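Local atomic coordinates of T-lymphoma invasion and metastasis-inducing protein 1 (Homo sapiens, PDB entry 4K2P), a protein that probably activates Rac-type GTPases as an exchange factor and carries a PH and coiled-coil region linked to phosphoinositide and partner-protein binding. Residues V8-A13 / E110-A115; A15-L20 / T32-K37; D132-L137 / A200-G205; K153-G158 / D176-W181. The protein carries 5 engineered substitutions. One frame throughout, in Å; residues are numbered along the deposited sequence.

From the N terminus, residues 8-13 at the start of strand 10-23 meet 110-115 on helix 106-128, so contact 1 closes a loop spanning most of the PH domain. Nested inside it, contact 2 (15-20 with 32-37) joins the same first strand to the loop that leads into strand 37-44. The chain then enters its long helices: contact 3 brings the start of helix 133-161 against the end of helix 168-203, and contact 4, nested within that loop, joins the two helices again about 32 Å away, centre to centre. Contacts 1 and 3 lie in series yet touch, T114 packing on S201, where the PH helix meets the helical pair.

Contact 1 of 4, residues V8-A13 / E110-A115; sequences VRKAGA and ENWITA
K10 lays its aliphatic chain against W112 and A115 of the helix 110-115. Its CB meets the methyl CB of A115 at 3.7 Å. With CG anti to the backbone N (chi1 177°), that methylene stands over one face of the indole, 3.6 Å from the centroid of the six-membered ring and 6° off the ring normal, a CH-pi contact. A bend at chi2 follows, and CE comes back over the pyrrole side, 4.0 Å from NE1 of W112. The ammonium group NZ ends 4.2 Å from CB of N111; its distance from the five-membered ring is long, so any cation-pi attraction is weak, and its stronger partner is the carboxylate of E108, with which it forms a salt bridge. G12 N approaches the edge of the indole at 3.5 Å from CZ2. R9 CD rests 3.3 Å from the carbonyl O of A115. W112 also meets the ring of F89, while strand 10-23 is hydrogen-bonded to strand 37-44 through L43 and V41; W112, with A115, thus lies between the C-terminal helix of the PH fold and the first strand of its sheet.

Contact 2 of 4, residues A15-L20 / T32-K37; sequences AVKNFL and TRRKWK
The butyl chain of K17 crosses the indole of W36 at about a right angle, with CD over the centre of the ring system, 3.8 Å from the centroid of the five-membered ring. K17 CB covers the same tryptophan nearer CE3, and A15 CB touches CE3 at 3.8 Å, while V16 N lies at the ring edge, close to its plane. Replacing W36 by an alanine would probably leave the methylenes of K17 without their aromatic support and open a gap beside the methyl of A15. The lysine runs extended through chi3 to CE, and a bend at chi4 (149°) sets NZ near R34 O, to which it donates at 3.1 Å, nearly along the C=O axis. Behind these groups runs the backbone: V16 and K37 form an antiparallel hydrogen-bonded pair, V16 N to K37 O at 2.8 Å and K37 N to V16 O at 3.0 Å. Here the first strand of the PH fold, 10-23, picks up the next long strand, 37-44; the loop between such strands is a common phosphoinositide-binding region in PH domains, although no ligand marks it here. Farther out, N18 CB sits over one face of the R34 guanidinium, 3.6 Å from NH1. That guanidinium is steadied by NE, which donates to T32 O at 3.1 Å with the acceptor in the guanidinium plane. One water donates to N18 O at 2.7 Å and more weakly to T32 O. On its other edge the strand bonds to strand 98-102, where F19 and L20 both face A98 in a classic beta bulge.

Contact 3 of 4, residues D132-L137 / A200-G205; sequences DTLRLL and ASLQGG
G205 N donates to A200 O at 2.9 Å, closing the turn that contains L202 and Q203, the two residues that meet L134; G204, with positive phi, ends the helix there. At the start of helix 133-161, D132 is the N-cap: its OD1 accepts from R135 N at 3.1 Å, met from above the carboxylate plane, and OD2 forms a salt bridge with R135 NE. Across the contact mostly apolar groups meet, with the Q203 amide at the rim. L134 CD1 presses on L202, 3.5 Å from CD1, a close methyl-methyl approach, and it touches L202 CB as well. The two leucines lie alongside, pointing opposite ways, while CD2 of L134 reaches Q203 NE2 at 3.9 Å. T133 CG2 and L137 CD1 meet the same L202 methyl, CD1, at 3.7 and 3.8 Å, each side chain crossing L202 at about a right angle. An alanine in place of L134 would probably open a gap beside L202 and leave the amide end of Q203 without its apolar neighbour. D132 and R135 pair with each other, as do G205 N and A200 O, so between these two segments the contact is mainly apolar.

Contact 4 of 4, residues K153-G158 / D176-W181; sequences KLKKMG and DQIFVW. Engineered in segment 153-158: L154 (natural residue Met).
An antiparallel helical hairpin, the coiled-coil part of the PH-CC-Ex region, holds this contact, in which W181 of helix 168-203 lies against L154 and K155 of helix 133-161. The indole turns one face to the opposing helix. L154 CB stands over that face, 4.0 Å from the centroid of the six-membered ring, in a CH-pi contact 25° off the normal; the leucine is an engineered replacement for methionine, and its CD1 extends to NE1 of the tryptophan. The backbone supports the rest of the face: K155 CA comes to 3.6 Å from CE3, and L154 O lies over CZ3 while also accepting the helical bond from G158 N. Q177, one turn back in the same helix as W181, places its CB on the opposite face, so the ring is sandwiched between its own helix and its neighbour. The segments' axes approach to 9.3 Å at 154° between their directions, and the backbones come closest where the CA atoms of K155 and I178 are 5.4 Å apart. G158 contributes to this closeness, since a CB on it would run tightly into W181 CZ3 and I178 CG1; as it is, I178 CD1 rests 3.9 Å from its carbonyl carbon. K155 packs CB against CB of W181 at 3.9 Å, then crosses I178 at about a right angle, with CE 4.0 Å from CG2. Its chain is extended up to CE and bends at chi4 (-89°), which turns NZ toward E159, a long and weak ion pair. I178 also touches E159, and W181 reaches D151.

Contact 1 of 4, residues V8-A13 / E110-A115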
# COMPACT_ATOMS: atom_id res chain seq x y z
N VAL A 8 17.14 -9.02 -12.70
CA VAL A 8 16.59 -7.67 -12.54
C VAL A 8 15.34 -7.50 -13.40
O VAL A 8 15.38 -7.65 -14.61
CB VAL A 8 17.64 -6.60 -12.94
CG1 VAL A 8 17.04 -5.20 -12.95
CG2 VAL A 8 18.82 -6.64 -11.97
N ARG A 9 14.22 -7.16 -12.75
CA ARG A 9 12.97 -6.93 -13.46
C ARG A 9 12.92 -5.52 -14.02
O ARG A 9 12.42 -5.29 -15.11
CB ARG A 9 11.77 -7.19 -12.53
CG ARG A 9 10.41 -7.02 -13.22
CD ARG A 9 9.26 -7.16 -12.22
NE ARG A 9 9.10 -8.53 -11.72
CZ ARG A 9 8.26 -9.44 -12.21
NH1 ARG A 9 7.48 -9.15 -13.24
NH2 ARG A 9 8.20 -10.65 -11.68
N LYS A 10 13.46 -4.58 -13.25
CA LYS A 10 13.44 -3.16 -13.60
C LYS A 10 14.51 -2.44 -12.79
O LYS A 10 14.65 -2.69 -11.60
CB LYS A 10 12.06 -2.54 -13.32
CG LYS A 10 11.94 -1.05 -13.58
CD LYS A 10 11.99 -0.75 -15.06
CE LYS A 10 11.67 0.71 -15.36
NZ LYS A 10 11.90 0.97 -16.80
N ALA A 11 15.25 -1.55 -13.44
CA ALA A 11 16.27 -0.77 -12.74
C ALA A 11 16.42 0.61 -13.38
O ALA A 11 16.30 0.74 -14.59
CB ALA A 11 17.60 -1.51 -12.74
N GLY A 12 16.68 1.63 -12.57
CA GLY A 12 16.86 2.98 -13.09
C GLY A 12 17.29 3.97 -12.03
O GLY A 12 17.22 3.69 -10.85
N ALA A 13 17.73 5.13 -12.48
CA ALA A 13 18.14 6.20 -11.58
C ALA A 13 16.90 6.95 -11.09
O ALA A 13 16.09 7.41 -11.89
CB ALA A 13 19.10 7.14 -12.29
N GLU A 110 4.84 5.09 -15.02
CA GLU A 110 3.90 4.00 -15.20
C GLU A 110 4.64 2.67 -15.29
O GLU A 110 4.14 1.65 -14.85
CB GLU A 110 3.05 4.21 -16.45
CG GLU A 110 1.94 5.23 -16.31
CD GLU A 110 1.37 5.68 -17.65
OE1 GLU A 110 1.84 5.17 -18.70
OE2 GLU A 110 0.45 6.52 -17.67
N ASN A 111 5.83 2.69 -15.87
CA ASN A 111 6.61 1.46 -15.99
C ASN A 111 7.10 0.96 -14.63
O ASN A 111 7.16 -0.24 -14.40
CB ASN A 111 7.80 1.68 -16.93
CG ASN A 111 7.38 1.68 -18.38
OD1 ASN A 111 6.34 1.14 -18.74
ND2 ASN A 111 8.21 2.29 -19.23
N TRP A 112 7.45 1.89 -13.74
CA TRP A 112 7.88 1.53 -12.40
C TRP A 112 6.69 0.96 -11.62
O TRP A 112 6.84 -0.04 -10.90
CB TRP A 112 8.48 2.74 -11.67
CG TRP A 112 9.96 2.88 -11.87
CD1 TRP A 112 10.61 3.82 -12.63
CD2 TRP A 112 10.97 2.04 -11.30
NE1 TRP A 112 11.98 3.61 -12.57
CE2 TRP A 112 12.22 2.53 -11.76
CE3 TRP A 112 10.95 0.93 -10.46
CZ2 TRP A 112 13.43 1.95 -11.39
CZ3 TRP A 112 12.16 0.35 -10.10
CH2 TRP A 112 13.38 0.86 -10.56
N ILE A 113 5.52 1.57 -11.76
CA ILE A 113 4.34 1.09 -11.06
C ILE A 113 4.01 -0.32 -11.54
O ILE A 113 3.71 -1.20 -10.74
CB ILE A 113 3.13 2.03 -11.26
CG1 ILE A 113 3.37 3.34 -10.50
CG2 ILE A 113 1.85 1.38 -10.76
CD1 ILE A 113 2.28 4.36 -10.63
N THR A 114 4.11 -0.52 -12.84
CA THR A 114 3.80 -1.81 -13.45
C THR A 114 4.76 -2.88 -12.97
O THR A 114 4.34 -3.97 -12.62
CB THR A 114 3.83 -1.71 -14.97
OG1 THR A 114 2.73 -0.92 -15.41
CG2 THR A 114 3.73 -3.08 -15.63
N ALA A 115 6.05 -2.55 -12.91
CA ALA A 115 7.07 -3.53 -12.54
C ALA A 115 6.94 -3.94 -11.08
O ALA A 115 7.07 -5.12 -10.75
CB ALA A 115 8.46 -2.98 -12.82

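Contact 2 of 4, residues A15-L20 / T32-K37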
# COMPACT_ATOMS: atom_id res chain seq x y z
N ALA A 15 15.36 9.74 -7.87
CA ALA A 15 15.48 10.53 -6.65
C ALA A 15 14.56 9.87 -5.62
O ALA A 15 13.48 9.40 -5.98
CB ALA A 15 15.09 11.98 -6.89
N VAL A 16 14.98 9.84 -4.37
CA VAL A 16 14.30 9.06 -3.33
C VAL A 16 14.27 9.84 -2.03
O VAL A 16 15.21 10.56 -1.69
CB VAL A 16 14.98 7.70 -3.09
CG1 VAL A 16 14.18 6.87 -2.09
CG2 VAL A 16 15.14 6.94 -4.41
N LYS A 17 13.17 9.68 -1.29
CA LYS A 17 12.94 10.41 -0.06
C LYS A 17 12.08 9.56 0.86
O LYS A 17 11.01 9.13 0.45
CB LYS A 17 12.26 11.73 -0.40
CG LYS A 17 12.02 12.69 0.72
CD LYS A 17 11.49 13.96 0.11
CE LYS A 17 11.22 15.01 1.14
NZ LYS A 17 11.42 16.37 0.57
N ASN A 18 12.51 9.29 2.09
CA ASN A 18 11.62 8.63 3.05
C ASN A 18 10.42 9.52 3.37
O ASN A 18 10.56 10.72 3.51
CB ASN A 18 12.36 8.28 4.33
CG ASN A 18 13.47 7.27 4.10
OD1 ASN A 18 13.41 6.48 3.16
ND2 ASN A 18 14.46 7.27 4.97
N PHE A 19 9.24 8.91 3.47
CA PHE A 19 7.99 9.65 3.54
C PHE A 19 7.21 9.38 4.84
O PHE A 19 6.91 10.31 5.59
CB PHE A 19 7.14 9.32 2.32
CG PHE A 19 5.89 10.14 2.22
CD1 PHE A 19 5.93 11.52 2.39
CD2 PHE A 19 4.67 9.55 1.93
CE1 PHE A 19 4.78 12.28 2.29
CE2 PHE A 19 3.53 10.30 1.83
CZ PHE A 19 3.58 11.67 2.01
N LEU A 20 6.89 8.12 5.09
CA LEU A 20 6.27 7.69 6.35
C LEU A 20 7.14 6.59 6.95
O LEU A 20 7.81 5.86 6.22
CB LEU A 20 4.84 7.19 6.12
CG LEU A 20 3.90 8.21 5.48
CD1 LEU A 20 2.61 7.57 5.04
CD2 LEU A 20 3.63 9.36 6.45
N THR A 32 11.37 12.81 8.86
CA THR A 32 11.97 14.12 9.05
C THR A 32 11.97 14.92 7.75
O THR A 32 12.05 14.34 6.66
CB THR A 32 13.43 13.99 9.56
OG1 THR A 32 13.44 13.23 10.77
CG2 THR A 32 14.05 15.35 9.83
N ARG A 33 11.85 16.24 7.86
CA ARG A 33 12.04 17.13 6.72
C ARG A 33 13.46 16.94 6.21
O ARG A 33 14.41 17.03 6.99
CB ARG A 33 11.78 18.59 7.10
N ARG A 34 13.62 16.69 4.92
CA ARG A 34 14.89 16.25 4.37
C ARG A 34 14.99 16.44 2.86
O ARG A 34 13.99 16.68 2.19
CB ARG A 34 15.13 14.78 4.68
CG ARG A 34 14.28 13.84 3.84
CD ARG A 34 14.48 12.41 4.25
NE ARG A 34 14.11 12.20 5.65
CZ ARG A 34 14.41 11.10 6.33
NH1 ARG A 34 15.08 10.12 5.74
NH2 ARG A 34 14.04 10.98 7.59
N LYS A 35 16.20 16.28 2.34
CA LYS A 35 16.42 16.45 0.92
C LYS A 35 16.22 15.12 0.22
O LYS A 35 16.26 14.05 0.84
CB LYS A 35 17.83 16.96 0.63
CG LYS A 35 18.17 18.33 1.20
CD LYS A 35 19.48 18.84 0.62
CE LYS A 35 19.74 20.31 0.96
NZ LYS A 35 20.05 20.53 2.40
N TRP A 36 15.96 15.20 -1.08
CA TRP A 36 15.97 14.05 -1.96
C TRP A 36 17.40 13.56 -2.10
O TRP A 36 18.34 14.36 -1.99
CB TRP A 36 15.39 14.42 -3.33
CG TRP A 36 13.94 14.79 -3.31
CD1 TRP A 36 13.41 16.02 -3.03
CD2 TRP A 36 12.84 13.94 -3.64
NE1 TRP A 36 12.04 15.98 -3.14
CE2 TRP A 36 11.66 14.71 -3.52
CE3 TRP A 36 12.72 12.60 -4.03
CZ2 TRP A 36 10.40 14.19 -3.76
CZ3 TRP A 36 11.47 12.08 -4.26
CH2 TRP A 36 10.32 12.87 -4.13
N LYS A 37 17.58 12.26 -2.31
CA LYS A 37 18.89 11.67 -2.61
C LYS A 37 18.75 10.77 -3.83
O LYS A 37 17.73 10.11 -3.99
CB LYS A 37 19.42 10.86 -1.42
CG LYS A 37 20.02 11.69 -0.29
CD LYS A 37 20.56 10.81 0.84
CE LYS A 37 21.81 10.03 0.43
NZ LYS A 37 23.03 10.89 0.36
O HOH W 1 9.96 13.18 4.32

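Contact 3 of 4, residues D132-L137 / A200-G205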
# COMPACT_ATOMS: atom_id res chain seq x y z
N ASP A 132 -1.19 -19.99 -12.24
CA ASP A 132 -1.97 -18.94 -12.88
C ASP A 132 -2.08 -17.71 -11.97
O ASP A 132 -2.97 -17.64 -11.12
CB ASP A 132 -3.37 -19.45 -13.21
CG ASP A 132 -4.12 -18.52 -14.15
OD1 ASP A 132 -3.71 -17.36 -14.33
OD2 ASP A 132 -5.18 -18.94 -14.66
N THR A 133 -1.20 -16.75 -12.16
CA THR A 133 -1.18 -15.58 -11.29
C THR A 133 -2.47 -14.76 -11.46
O THR A 133 -3.06 -14.33 -10.47
CB THR A 133 0.05 -14.69 -11.56
OG1 THR A 133 1.24 -15.44 -11.29
CG2 THR A 133 0.03 -13.45 -10.67
N LEU A 134 -2.89 -14.56 -12.70
CA LEU A 134 -4.09 -13.80 -13.00
C LEU A 134 -5.34 -14.40 -12.35
O LEU A 134 -6.13 -13.69 -11.73
CB LEU A 134 -4.30 -13.70 -14.51
CG LEU A 134 -4.65 -12.30 -15.02
CD1 LEU A 134 -3.41 -11.41 -14.98
CD2 LEU A 134 -5.24 -12.36 -16.41
N ARG A 135 -5.53 -15.70 -12.51
CA ARG A 135 -6.67 -16.39 -11.92
C ARG A 135 -6.66 -16.29 -10.41
O ARG A 135 -7.71 -16.12 -9.79
CB ARG A 135 -6.69 -17.85 -12.35
CG ARG A 135 -7.71 -18.72 -11.62
CD ARG A 135 -7.78 -20.09 -12.28
NE ARG A 135 -8.14 -19.96 -13.69
CZ ARG A 135 -9.39 -19.92 -14.15
NH1 ARG A 135 -10.42 -20.06 -13.32
NH2 ARG A 135 -9.61 -19.79 -15.45
N LEU A 136 -5.48 -16.39 -9.81
CA LEU A 136 -5.39 -16.32 -8.36
C LEU A 136 -5.80 -14.94 -7.86
O LEU A 136 -6.49 -14.84 -6.86
CB LEU A 136 -3.97 -16.64 -7.89
CG LEU A 136 -3.74 -16.38 -6.39
CD1 LEU A 136 -4.60 -17.31 -5.53
CD2 LEU A 136 -2.27 -16.55 -6.04
N LEU A 137 -5.39 -13.89 -8.57
CA LEU A 137 -5.71 -12.53 -8.16
C LEU A 137 -7.22 -12.30 -8.18
O LEU A 137 -7.77 -11.72 -7.25
CB LEU A 137 -5.03 -11.51 -9.08
CG LEU A 137 -3.52 -11.33 -8.94
CD1 LEU A 137 -3.05 -10.28 -9.94
CD2 LEU A 137 -3.12 -10.94 -7.52
N ALA A 200 -4.57 -5.00 -12.42
CA ALA A 200 -4.57 -3.98 -13.46
C ALA A 200 -3.20 -3.91 -14.12
O ALA A 200 -3.08 -3.74 -15.33
CB ALA A 200 -4.96 -2.64 -12.89
N SER A 201 -2.16 -4.06 -13.30
CA SER A 201 -0.80 -3.96 -13.78
C SER A 201 -0.47 -5.13 -14.70
O SER A 201 0.28 -4.96 -15.66
CB SER A 201 0.17 -3.90 -12.60
OG SER A 201 0.10 -2.62 -11.97
N LEU A 202 -1.00 -6.32 -14.42
CA LEU A 202 -0.80 -7.45 -15.31
C LEU A 202 -1.62 -7.34 -16.60
O LEU A 202 -1.16 -7.73 -17.66
CB LEU A 202 -1.13 -8.77 -14.61
CG LEU A 202 -0.20 -9.27 -13.51
CD1 LEU A 202 -0.72 -10.59 -12.97
CD2 LEU A 202 1.23 -9.43 -14.00
N GLN A 203 -2.83 -6.78 -16.51
CA GLN A 203 -3.72 -6.71 -17.67
C GLN A 203 -3.57 -5.41 -18.46
O GLN A 203 -4.27 -5.19 -19.45
CB GLN A 203 -5.18 -6.84 -17.24
CG GLN A 203 -5.55 -8.19 -16.67
CD GLN A 203 -6.97 -8.20 -16.15
OE1 GLN A 203 -7.47 -7.18 -15.68
NE2 GLN A 203 -7.63 -9.34 -16.26
N GLY A 204 -2.64 -4.56 -18.04
CA GLY A 204 -2.45 -3.28 -18.69
C GLY A 204 -3.64 -2.34 -18.57
O GLY A 204 -3.74 -1.37 -19.32
N GLY A 205 -4.54 -2.62 -17.63
CA GLY A 205 -5.73 -1.78 -17.44
C GLY A 205 -5.45 -0.62 -16.51
O GLY A 205 -4.35 -0.47 -16.00

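Contact 4 of 4, residues K153-G158 / D176-W181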
# COMPACT_ATOMS: atom_id res chain seq x y z
N LYS A 153 -22.99 -6.50 6.41
CA LYS A 153 -24.32 -6.94 6.81
C LYS A 153 -24.39 -7.13 8.32
O LYS A 153 -25.39 -6.78 8.94
CB LYS A 153 -24.69 -8.22 6.08
CG LYS A 153 -25.10 -7.97 4.64
CD LYS A 153 -25.29 -9.26 3.88
CE LYS A 153 -25.80 -8.99 2.48
NZ LYS A 153 -25.90 -10.24 1.68
N LEU A 154 -23.34 -7.68 8.90
CA LEU A 154 -23.28 -7.91 10.33
C LEU A 154 -23.26 -6.57 11.05
O LEU A 154 -23.96 -6.38 12.05
CB LEU A 154 -22.06 -8.76 10.70
CG LEU A 154 -22.15 -10.24 10.32
CD1 LEU A 154 -20.77 -10.91 10.34
CD2 LEU A 154 -23.10 -10.97 11.26
N LYS A 155 -22.50 -5.62 10.52
CA LYS A 155 -22.40 -4.29 11.12
C LYS A 155 -23.75 -3.56 11.05
O LYS A 155 -24.13 -2.86 11.99
CB LYS A 155 -21.30 -3.48 10.41
CG LYS A 155 -21.13 -2.06 10.93
CD LYS A 155 -19.95 -1.38 10.26
CE LYS A 155 -19.81 0.07 10.67
NZ LYS A 155 -20.60 0.97 9.78
N LYS A 156 -24.46 -3.73 9.95
CA LYS A 156 -25.76 -3.09 9.77
C LYS A 156 -26.78 -3.66 10.77
O LYS A 156 -27.56 -2.93 11.38
CB LYS A 156 -26.23 -3.28 8.32
CG LYS A 156 -27.55 -2.65 7.94
CD LYS A 156 -27.74 -2.77 6.43
CE LYS A 156 -29.16 -2.46 5.99
NZ LYS A 156 -29.29 -2.59 4.51
N MET A 157 -26.73 -4.98 10.95
CA MET A 157 -27.55 -5.67 11.93
C MET A 157 -27.24 -5.19 13.35
O MET A 157 -28.14 -4.93 14.13
CB MET A 157 -27.32 -7.18 11.83
CG MET A 157 -27.99 -8.01 12.92
SD MET A 157 -27.85 -9.77 12.59
CE MET A 157 -29.32 -10.01 11.58
N GLY A 158 -25.96 -5.06 13.66
CA GLY A 158 -25.52 -4.60 14.96
C GLY A 158 -26.02 -3.21 15.28
O GLY A 158 -26.51 -2.95 16.38
N ASP A 176 -18.64 -2.43 20.64
CA ASP A 176 -17.31 -2.98 20.37
C ASP A 176 -17.26 -3.71 19.03
O ASP A 176 -16.32 -3.54 18.26
CB ASP A 176 -16.87 -3.96 21.47
CG ASP A 176 -16.46 -3.27 22.75
OD1 ASP A 176 -16.15 -2.06 22.73
OD2 ASP A 176 -16.47 -3.95 23.80
N GLN A 177 -18.28 -4.52 18.77
CA GLN A 177 -18.31 -5.31 17.55
C GLN A 177 -18.45 -4.44 16.32
O GLN A 177 -17.84 -4.73 15.30
CB GLN A 177 -19.44 -6.33 17.58
CG GLN A 177 -19.12 -7.54 18.40
CD GLN A 177 -20.30 -8.47 18.49
OE1 GLN A 177 -21.40 -8.05 18.83
NE2 GLN A 177 -20.10 -9.73 18.16
N ILE A 178 -19.24 -3.38 16.41
CA ILE A 178 -19.43 -2.47 15.29
C ILE A 178 -18.07 -1.86 14.93
O ILE A 178 -17.71 -1.77 13.75
CB ILE A 178 -20.47 -1.38 15.64
CG1 ILE A 178 -21.86 -2.01 15.67
CG2 ILE A 178 -20.45 -0.23 14.62
CD1 ILE A 178 -22.90 -1.19 16.38
N PHE A 179 -17.29 -1.50 15.94
CA PHE A 179 -15.98 -0.91 15.69
C PHE A 179 -14.99 -1.95 15.17
O PHE A 179 -14.10 -1.60 14.39
CB PHE A 179 -15.45 -0.22 16.95
CG PHE A 179 -16.27 0.98 17.39
CD1 PHE A 179 -17.12 1.63 16.51
CD2 PHE A 179 -16.16 1.45 18.68
CE1 PHE A 179 -17.86 2.73 16.91
CE2 PHE A 179 -16.90 2.55 19.10
CZ PHE A 179 -17.75 3.19 18.21
N VAL A 180 -15.15 -3.21 15.57
CA VAL A 180 -14.32 -4.29 15.02
C VAL A 180 -14.62 -4.46 13.53
O VAL A 180 -13.71 -4.57 12.72
CB VAL A 180 -14.53 -5.65 15.74
CG1 VAL A 180 -13.90 -6.81 14.97
CG2 VAL A 180 -13.95 -5.61 17.14
N TRP A 181 -15.91 -4.46 13.19
CA TRP A 181 -16.33 -4.65 11.81
C TRP A 181 -15.90 -3.47 10.94
O TRP A 181 -15.55 -3.63 9.77
CB TRP A 181 -17.85 -4.83 11.74
CG TRP A 181 -18.32 -6.17 12.21
CD1 TRP A 181 -17.80 -7.40 11.89
CD2 TRP A 181 -19.43 -6.43 13.07
NE1 TRP A 181 -18.51 -8.40 12.50
CE2 TRP A 181 -19.52 -7.83 13.24
CE3 TRP A 181 -20.36 -5.61 13.73
CZ2 TRP A 181 -20.50 -8.42 14.03
CZ3 TRP A 181 -21.32 -6.20 14.51
CH2 TRP A 181 -21.39 -7.60 14.66